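Local coordinates for protein histidinol dehydrogenase (Elizabethkingia anophelis NUHP1, PDB 6AN0) that probably catalyses the zinc-dependent, two-step oxidation of L-histidinol to L-histidine with NAD+, the last step of histidine biosynthesis, at residues 139-152 / 172-184. Residues are numbered along the deposited sequence; the frame is centred on the assembly and turned at random.
Sequences PLFSTVLMLGIPAQ and NPAILYTANLIGI. With EDO (1,2-ethanediol), chain C.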
ATOM      1  N   PRO A 139     -25.829 -12.436  -4.643  1.00 86.47           N
ATOM      2  CA  PRO A 139     -24.799 -12.266  -3.609  1.00 90.02           C
ATOM      3  C   PRO A 139     -23.419 -12.595  -4.156  1.00 78.91           C
ATOM      4  O   PRO A 139     -23.159 -13.730  -4.559  1.00 88.51           O
ATOM      5  CB  PRO A 139     -25.226 -13.265  -2.526  1.00 96.88           C
ATOM      6  CG  PRO A 139     -25.885 -14.374  -3.313  1.00 95.01           C
ATOM      7  CD  PRO A 139     -26.542 -13.721  -4.512  1.00 92.76           C
ATOM      8  N   LEU A 140     -22.525 -11.604  -4.168  1.00 66.23           N
ATOM      9  CA  LEU A 140     -21.128 -11.883  -4.501  1.00 54.90           C
ATOM     10  C   LEU A 140     -20.391 -12.332  -3.236  1.00 38.32           C
ATOM     11  O   LEU A 140     -19.478 -11.682  -2.730  1.00 46.37           O
ATOM     12  CB  LEU A 140     -20.460 -10.681  -5.159  1.00 58.09           C
ATOM     13  CG  LEU A 140     -20.880 -10.317  -6.596  1.00 51.62           C
ATOM     14  CD1 LEU A 140     -19.728  -9.674  -7.364  1.00 54.45           C
ATOM     15  CD2 LEU A 140     -21.448 -11.505  -7.377  1.00 48.18           C
ATOM     16  N   PHE A 141     -20.827 -13.486  -2.722  1.00 29.96           N
ATOM     17  CA  PHE A 141     -20.251 -14.068  -1.515  1.00 29.09           C
ATOM     18  C   PHE A 141     -18.820 -14.558  -1.721  1.00 25.58           C
ATOM     19  O   PHE A 141     -18.115 -14.797  -0.737  1.00 27.04           O
ATOM     20  CB  PHE A 141     -21.125 -15.234  -1.032  1.00 35.63           C
ATOM     21  CG  PHE A 141     -21.277 -16.329  -2.052  1.00 28.73           C
ATOM     22  CD1 PHE A 141     -20.342 -17.347  -2.143  1.00 29.95           C
ATOM     23  CD2 PHE A 141     -22.333 -16.311  -2.944  1.00 35.39           C
ATOM     24  CE1 PHE A 141     -20.462 -18.323  -3.098  1.00 30.37           C
ATOM     25  CE2 PHE A 141     -22.468 -17.296  -3.894  1.00 38.07           C
ATOM     26  CZ  PHE A 141     -21.532 -18.304  -3.970  1.00 37.97           C
ATOM     27  N   SER A 142     -18.386 -14.756  -2.968  1.00 24.52           N
ATOM     28  CA  SER A 142     -16.997 -15.164  -3.188  1.00 22.61           C
ATOM     29  C   SER A 142     -16.023 -14.113  -2.656  1.00 24.55           C
ATOM     30  O   SER A 142     -14.917 -14.449  -2.210  1.00 23.07           O
ATOM     31  CB  SER A 142     -16.756 -15.427  -4.680  1.00 28.52           C
ATOM     32  OG  SER A 142     -17.087 -14.281  -5.466  1.00 32.62           O
ATOM     33  N   THR A 143     -16.413 -12.837  -2.679  1.00 21.94           N
ATOM     34  CA  THR A 143     -15.539 -11.803  -2.131  1.00 18.08           C
ATOM     35  C   THR A 143     -15.327 -11.975  -0.630  1.00 22.43           C
ATOM     36  O   THR A 143     -14.275 -11.591  -0.102  1.00 20.73           O
ATOM     37  CB  THR A 143     -16.126 -10.427  -2.455  1.00 27.22           C
ATOM     38  OG1 THR A 143     -16.246 -10.316  -3.872  1.00 25.71           O
ATOM     39  CG2 THR A 143     -15.218  -9.301  -1.953  1.00 27.94           C
ATOM     40  N   VAL A 144     -16.309 -12.541   0.077  1.00 21.48           N
ATOM     41  CA  VAL A 144     -16.123 -12.825   1.499  1.00 23.06           C
ATOM     42  C   VAL A 144     -14.932 -13.757   1.702  1.00 20.39           C
ATOM     43  O   VAL A 144     -14.087 -13.528   2.577  1.00 20.91           O
ATOM     44  CB  VAL A 144     -17.410 -13.410   2.107  1.00 27.74           C
ATOM     45  CG1 VAL A 144     -17.175 -13.789   3.559  1.00 19.60           C
ATOM     46  CG2 VAL A 144     -18.561 -12.410   1.976  1.00 23.42           C
ATOM     47  N   LEU A 145     -14.845 -14.822   0.896  1.00 20.16           N
ATOM     48  CA  LEU A 145     -13.690 -15.720   0.987  1.00 19.80           C
ATOM     49  C   LEU A 145     -12.387 -14.996   0.671  1.00 24.61           C
ATOM     50  O   LEU A 145     -11.374 -15.191   1.358  1.00 21.49           O
ATOM     51  CB  LEU A 145     -13.850 -16.910   0.034  1.00 15.95           C
ATOM     52  CG  LEU A 145     -15.003 -17.874   0.296  1.00 24.52           C
ATOM     53  CD1 LEU A 145     -15.038 -18.951  -0.787  1.00 27.61           C
ATOM     54  CD2 LEU A 145     -14.876 -18.485   1.690  1.00 25.21           C
ATOM     55  N   MET A 146     -12.393 -14.166  -0.376  1.00 19.90           N
ATOM     56  CA  MET A 146     -11.165 -13.538  -0.864  1.00 19.53           C
ATOM     57  C   MET A 146     -10.562 -12.571   0.151  1.00 23.90           C
ATOM     58  O   MET A 146      -9.341 -12.359   0.162  1.00 20.85           O
ATOM     59  CB  MET A 146     -11.444 -12.779  -2.167  1.00 18.35           C
ATOM     60  CG  MET A 146     -11.869 -13.653  -3.342  1.00 22.08           C
ATOM     61  SD  MET A 146     -10.548 -14.780  -3.850  1.00 25.61           S
ATOM     62  CE  MET A 146     -11.423 -15.897  -4.959  1.00 23.30           C
ATOM     63  N   LEU A 147     -11.394 -11.921   0.957  1.00 19.58           N
ATOM     64  CA  LEU A 147     -10.914 -10.939   1.921  1.00 18.25           C
ATOM     65  C   LEU A 147     -10.855 -11.496   3.331  1.00 19.48           C
ATOM     66  O   LEU A 147      -9.923 -11.178   4.076  1.00 22.14           O
ATOM     67  CB  LEU A 147     -11.808  -9.694   1.903  1.00 21.32           C
ATOM     68  CG  LEU A 147     -11.912  -9.040   0.526  1.00 21.75           C
ATOM     69  CD1 LEU A 147     -12.875  -7.856   0.577  1.00 22.32           C
ATOM     70  CD2 LEU A 147     -10.545  -8.584  -0.003  1.00 21.04           C
ATOM     71  N   GLY A 148     -11.804 -12.366   3.683  1.00 19.29           N
ATOM     72  CA  GLY A 148     -11.832 -12.917   5.031  1.00 18.40           C
ATOM     73  C   GLY A 148     -10.728 -13.930   5.291  1.00 20.02           C
ATOM     74  O   GLY A 148     -10.187 -13.997   6.397  1.00 22.04           O
ATOM     75  N   ILE A 149     -10.384 -14.738   4.292  1.00 21.90           N
ATOM     76  CA  ILE A 149      -9.434 -15.828   4.535  1.00 22.79           C
ATOM     77  C   ILE A 149      -8.035 -15.265   4.794  1.00 22.07           C
ATOM     78  O   ILE A 149      -7.389 -15.674   5.777  1.00 23.39           O
ATOM     79  CB  ILE A 149      -9.450 -16.860   3.386  1.00 20.01           C
ATOM     80  CG1 ILE A 149     -10.719 -17.718   3.478  1.00 26.66           C
ATOM     81  CG2 ILE A 149      -8.205 -17.775   3.450  1.00 20.79           C
ATOM     82  CD1 ILE A 149     -10.883 -18.754   2.356  1.00 22.87           C
ATOM     83  N   PRO A 150      -7.496 -14.360   3.972  1.00 18.10           N
ATOM     84  CA  PRO A 150      -6.153 -13.856   4.295  1.00 19.11           C
ATOM     85  C   PRO A 150      -6.125 -13.025   5.569  1.00 17.69           C
ATOM     86  O   PRO A 150      -5.103 -13.020   6.269  1.00 19.30           O
ATOM     87  CB  PRO A 150      -5.761 -13.032   3.054  1.00 20.37           C
ATOM     88  CG  PRO A 150      -7.010 -12.840   2.270  1.00 20.08           C
ATOM     89  CD  PRO A 150      -7.900 -13.986   2.597  1.00 17.91           C
ATOM     90  N   ALA A 151      -7.219 -12.321   5.895  1.00 17.11           N
ATOM     91  CA  ALA A 151      -7.291 -11.646   7.187  1.00 18.33           C
ATOM     92  C   ALA A 151      -7.113 -12.633   8.333  1.00 22.95           C
ATOM     93  O   ALA A 151      -6.394 -12.355   9.299  1.00 20.94           O
ATOM     94  CB  ALA A 151      -8.630 -10.907   7.329  1.00 17.74           C
ATOM     95  N   GLN A 152      -7.787 -13.782   8.259  1.00 18.90           N
ATOM     96  CA  GLN A 152      -7.651 -14.775   9.317  1.00 21.77           C
ATOM     97  C   GLN A 152      -6.239 -15.338   9.357  1.00 20.50           C
ATOM     98  O   GLN A 152      -5.652 -15.470  10.436  1.00 20.90           O
ATOM     99  CB  GLN A 152      -8.685 -15.894   9.132  1.00 21.98           C
ATOM    100  CG  GLN A 152     -10.127 -15.451   9.374  1.00 28.74           C
ATOM    101  CD  GLN A 152     -10.456 -15.221  10.854  1.00 28.91           C
ATOM    102  OE1 GLN A 152      -9.598 -14.813  11.648  1.00 30.62           O
ATOM    103  NE2 GLN A 152     -11.706 -15.491  11.227  1.00 28.21           N
ATOM    104  N   ASN A 172     -28.539 -11.766   2.321  1.00 26.46           N
ATOM    105  CA  ASN A 172     -28.588 -12.993   1.536  1.00 33.03           C
ATOM    106  C   ASN A 172     -27.938 -14.142   2.310  1.00 24.26           C
ATOM    107  O   ASN A 172     -26.864 -13.961   2.894  1.00 26.72           O
ATOM    108  CB  ASN A 172     -27.870 -12.804   0.200  1.00 33.23           C
ATOM    109  CG  ASN A 172     -28.124 -13.960  -0.753  1.00 40.35           C
ATOM    110  OD1 ASN A 172     -27.568 -15.044  -0.593  1.00 40.92           O
ATOM    111  ND2 ASN A 172     -28.979 -13.736  -1.737  1.00 36.60           N
ATOM    112  N   PRO A 173     -28.554 -15.329   2.329  1.00 25.45           N
ATOM    113  CA  PRO A 173     -28.021 -16.426   3.162  1.00 25.29           C
ATOM    114  C   PRO A 173     -26.624 -16.874   2.784  1.00 30.39           C
ATOM    115  O   PRO A 173     -25.873 -17.309   3.669  1.00 29.84           O
ATOM    116  CB  PRO A 173     -29.041 -17.559   2.954  1.00 27.45           C
ATOM    117  CG  PRO A 173     -29.887 -17.138   1.784  1.00 44.12           C
ATOM    118  CD  PRO A 173     -29.895 -15.638   1.810  1.00 27.58           C
ATOM    119  N   ALA A 174     -26.253 -16.809   1.501  1.00 26.24           N
ATOM    120  CA  ALA A 174     -24.901 -17.223   1.111  1.00 22.95           C
ATOM    121  C   ALA A 174     -23.830 -16.312   1.692  1.00 24.37           C
ATOM    122  O   ALA A 174     -22.718 -16.774   1.998  1.00 24.66           O
ATOM    123  CB  ALA A 174     -24.772 -17.274  -0.412  1.00 30.63           C
ATOM    124  N   ILE A 175     -24.115 -15.018   1.838  1.00 21.85           N
ATOM    125  CA  ILE A 175     -23.145 -14.129   2.470  1.00 20.63           C
ATOM    126  C   ILE A 175     -22.932 -14.526   3.925  1.00 22.09           C
ATOM    127  O   ILE A 175     -21.791 -14.629   4.397  1.00 20.59           O
ATOM    128  CB  ILE A 175     -23.598 -12.660   2.361  1.00 25.27           C
ATOM    129  CG1 ILE A 175     -23.530 -12.183   0.915  1.00 28.57           C
ATOM    130  CG2 ILE A 175     -22.748 -11.760   3.285  1.00 24.22           C
ATOM    131  CD1 ILE A 175     -24.069 -10.757   0.726  1.00 32.44           C
ATOM    132  N   LEU A 176     -24.030 -14.717   4.666  1.00 22.78           N
ATOM    133  CA  LEU A 176     -23.913 -15.028   6.089  1.00 28.28           C
ATOM    134  C   LEU A 176     -23.270 -16.392   6.296  1.00 26.24           C
ATOM    135  O   LEU A 176     -22.407 -16.553   7.169  1.00 25.18           O
ATOM    136  CB  LEU A 176     -25.292 -14.972   6.761  1.00 26.79           C
ATOM    137  CG  LEU A 176     -25.992 -13.607   6.717  1.00 24.61           C
ATOM    138  CD1 LEU A 176     -27.361 -13.689   7.373  1.00 30.14           C
ATOM    139  CD2 LEU A 176     -25.131 -12.543   7.389  1.00 21.25           C
ATOM    140  N   TYR A 177     -23.690 -17.389   5.507  1.00 23.78           N
ATOM    141  CA  TYR A 177     -23.072 -18.708   5.589  1.00 29.81           C
ATOM    142  C   TYR A 177     -21.564 -18.618   5.381  1.00 30.44           C
ATOM    143  O   TYR A 177     -20.780 -19.164   6.169  1.00 28.22           O
ATOM    144  CB  TYR A 177     -23.689 -19.668   4.560  1.00 28.25           C
ATOM    145  CG  TYR A 177     -22.857 -20.928   4.447  1.00 26.98           C
ATOM    146  CD1 TYR A 177     -21.875 -21.073   3.457  1.00 26.55           C
ATOM    147  CD2 TYR A 177     -22.986 -21.940   5.387  1.00 32.07           C
ATOM    148  CE1 TYR A 177     -21.075 -22.221   3.394  1.00 27.33           C
ATOM    149  CE2 TYR A 177     -22.196 -23.079   5.331  1.00 31.31           C
ATOM    150  CZ  TYR A 177     -21.248 -23.213   4.342  1.00 32.39           C
ATOM    151  OH  TYR A 177     -20.484 -24.353   4.312  1.00 36.04           O
ATOM    152  N   THR A 178     -21.145 -17.937   4.308  1.00 21.47           N
ATOM    153  CA  THR A 178     -19.732 -17.872   3.954  1.00 22.18           C
ATOM    154  C   THR A 178     -18.925 -17.092   4.988  1.00 25.71           C
ATOM    155  O   THR A 178     -17.812 -17.498   5.339  1.00 21.91           O
ATOM    156  CB  THR A 178     -19.574 -17.260   2.559  1.00 24.72           C
ATOM    157  OG1 THR A 178     -20.374 -18.003   1.619  1.00 26.34           O
ATOM    158  CG2 THR A 178     -18.128 -17.324   2.129  1.00 24.90           C
ATOM    159  N   ALA A 179     -19.456 -15.974   5.498  1.00 21.24           N
ATOM    160  CA  ALA A 179     -18.722 -15.243   6.531  1.00 20.34           C
ATOM    161  C   ALA A 179     -18.604 -16.070   7.802  1.00 26.35           C
ATOM    162  O   ALA A 179     -17.530 -16.126   8.413  1.00 25.70           O
ATOM    163  CB  ALA A 179     -19.389 -13.901   6.827  1.00 23.04           C
ATOM    164  N   ASN A 180     -19.690 -16.735   8.202  1.00 26.11           N
ATOM    165  CA  ASN A 180     -19.643 -17.556   9.406  1.00 28.05           C
ATOM    166  C   ASN A 180     -18.685 -18.731   9.241  1.00 28.75           C
ATOM    167  O   ASN A 180     -17.973 -19.093  10.188  1.00 30.98           O
ATOM    168  CB  ASN A 180     -21.043 -18.043   9.769  1.00 26.31           C
ATOM    169  CG  ASN A 180     -21.048 -18.903  11.009  1.00 36.35           C
ATOM    170  OD1 ASN A 180     -21.109 -20.135  10.936  1.00 37.05           O
ATOM    171  ND2 ASN A 180     -20.960 -18.263  12.157  1.00 29.68           N
ATOM    172  N   LEU A 181     -18.640 -19.320   8.037  1.00 24.44           N
ATOM    173  CA  LEU A 181     -17.748 -20.448   7.754  1.00 28.47           C
ATOM    174  C   LEU A 181     -16.295 -20.122   8.085  1.00 32.59           C
ATOM    175  O   LEU A 181     -15.580 -20.947   8.666  1.00 27.87           O
ATOM    176  CB  LEU A 181     -17.861 -20.848   6.281  1.00 29.11           C
ATOM    177  CG  LEU A 181     -16.912 -21.947   5.772  1.00 30.75           C
ATOM    178  CD1 LEU A 181     -17.207 -23.285   6.453  1.00 32.70           C
ATOM    179  CD2 LEU A 181     -16.976 -22.084   4.250  1.00 27.27           C
ATOM    180  N   ILE A 182     -15.829 -18.937   7.692  1.00 26.06           N
ATOM    181  CA  ILE A 182     -14.421 -18.594   7.851  1.00 30.80           C
ATOM    182  C   ILE A 182     -14.206 -17.788   9.127  1.00 28.16           C
ATOM    183  O   ILE A 182     -13.147 -17.180   9.329  1.00 30.67           O
ATOM    184  CB  ILE A 182     -13.888 -17.850   6.620  1.00 22.26           C
ATOM    185  CG1 ILE A 182     -14.619 -16.525   6.409  1.00 25.44           C
ATOM    186  CG2 ILE A 182     -14.001 -18.733   5.380  1.00 28.22           C
ATOM    187  CD1 ILE A 182     -14.039 -15.716   5.287  1.00 23.23           C
ATOM    188  N   GLY A 183     -15.206 -17.784  10.001  1.00 24.60           N
ATOM    189  CA  GLY A 183     -15.038 -17.306  11.360  1.00 29.48           C
ATOM    190  C   GLY A 183     -15.285 -15.834  11.587  1.00 32.14           C
ATOM    191  O   GLY A 183     -14.902 -15.315  12.645  1.00 27.01           O
ATOM    192  N   ILE A 184     -15.900 -15.139  10.639  1.00 25.33           N
ATOM    193  CA  ILE A 184     -16.273 -13.746  10.856  1.00 21.37           C
ATOM    194  C   ILE A 184     -17.542 -13.731  11.702  1.00 28.95           C
ATOM    195  O   ILE A 184     -18.572 -14.286  11.302  1.00 30.41           O
ATOM    196  CB  ILE A 184     -16.476 -13.014   9.520  1.00 20.39           C
ATOM    197  CG1 ILE A 184     -15.163 -12.979   8.723  1.00 22.75           C
ATOM    198  CG2 ILE A 184     -17.008 -11.608   9.759  1.00 23.96           C
ATOM    199  CD1 ILE A 184     -15.331 -12.466   7.324  1.00 24.28           C
TER
HETATM  200  C1  EDO C 502      -9.590 -19.702   7.287  1.00 48.76           C
HETATM  201  O1  EDO C 502      -8.348 -19.386   7.926  1.00 60.75           O
HETATM  202  C2  EDO C 502     -10.744 -19.007   7.995  1.00 40.75           C
HETATM  203  O2  EDO C 502     -11.028 -19.633   9.253  1.00 57.49           O
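The ring of F141 meets the 172-184 segment obliquely, A174 CB lying 3.6 Å from CD2 and T178 OG1 3.8 Å from CD1; I90 of helix 84-102 and E418 of the second subunit also touch this side chain. Beside it, the P139 ring rests against the amide of N172, whose OD1 caps helix 173-181 by accepting from A174 N (3.0 Å). T178 OG1 donates to A174 O, which also receives T178 N, and this turns the methyl CG2 toward L145, where it presses tightly on CD2 at 3.5 Å. V144 directs CG1, anti to its own N (chi1 176°), against the backbone of A179. I182 packs across the next turn: its CD1 sits 3.6 Å from G148 CA, while CG2 touches L145 and I149. Farther on, Q152, bent at chi2 (-73°), brings NE2 within 2.9 Å of I182 O, on a lone pair in the carbonyl plane; an ethanediol binds the same oxygen weakly. G183, at positive phi, closes helix 173-181 with a Schellman motif. The two helices run nearly parallel (-22°, 8.9 Å apart), and each leads into a parallel strand, 158-163 or 186-189, as successive helices of a Rossmann-like alpha/beta domain do.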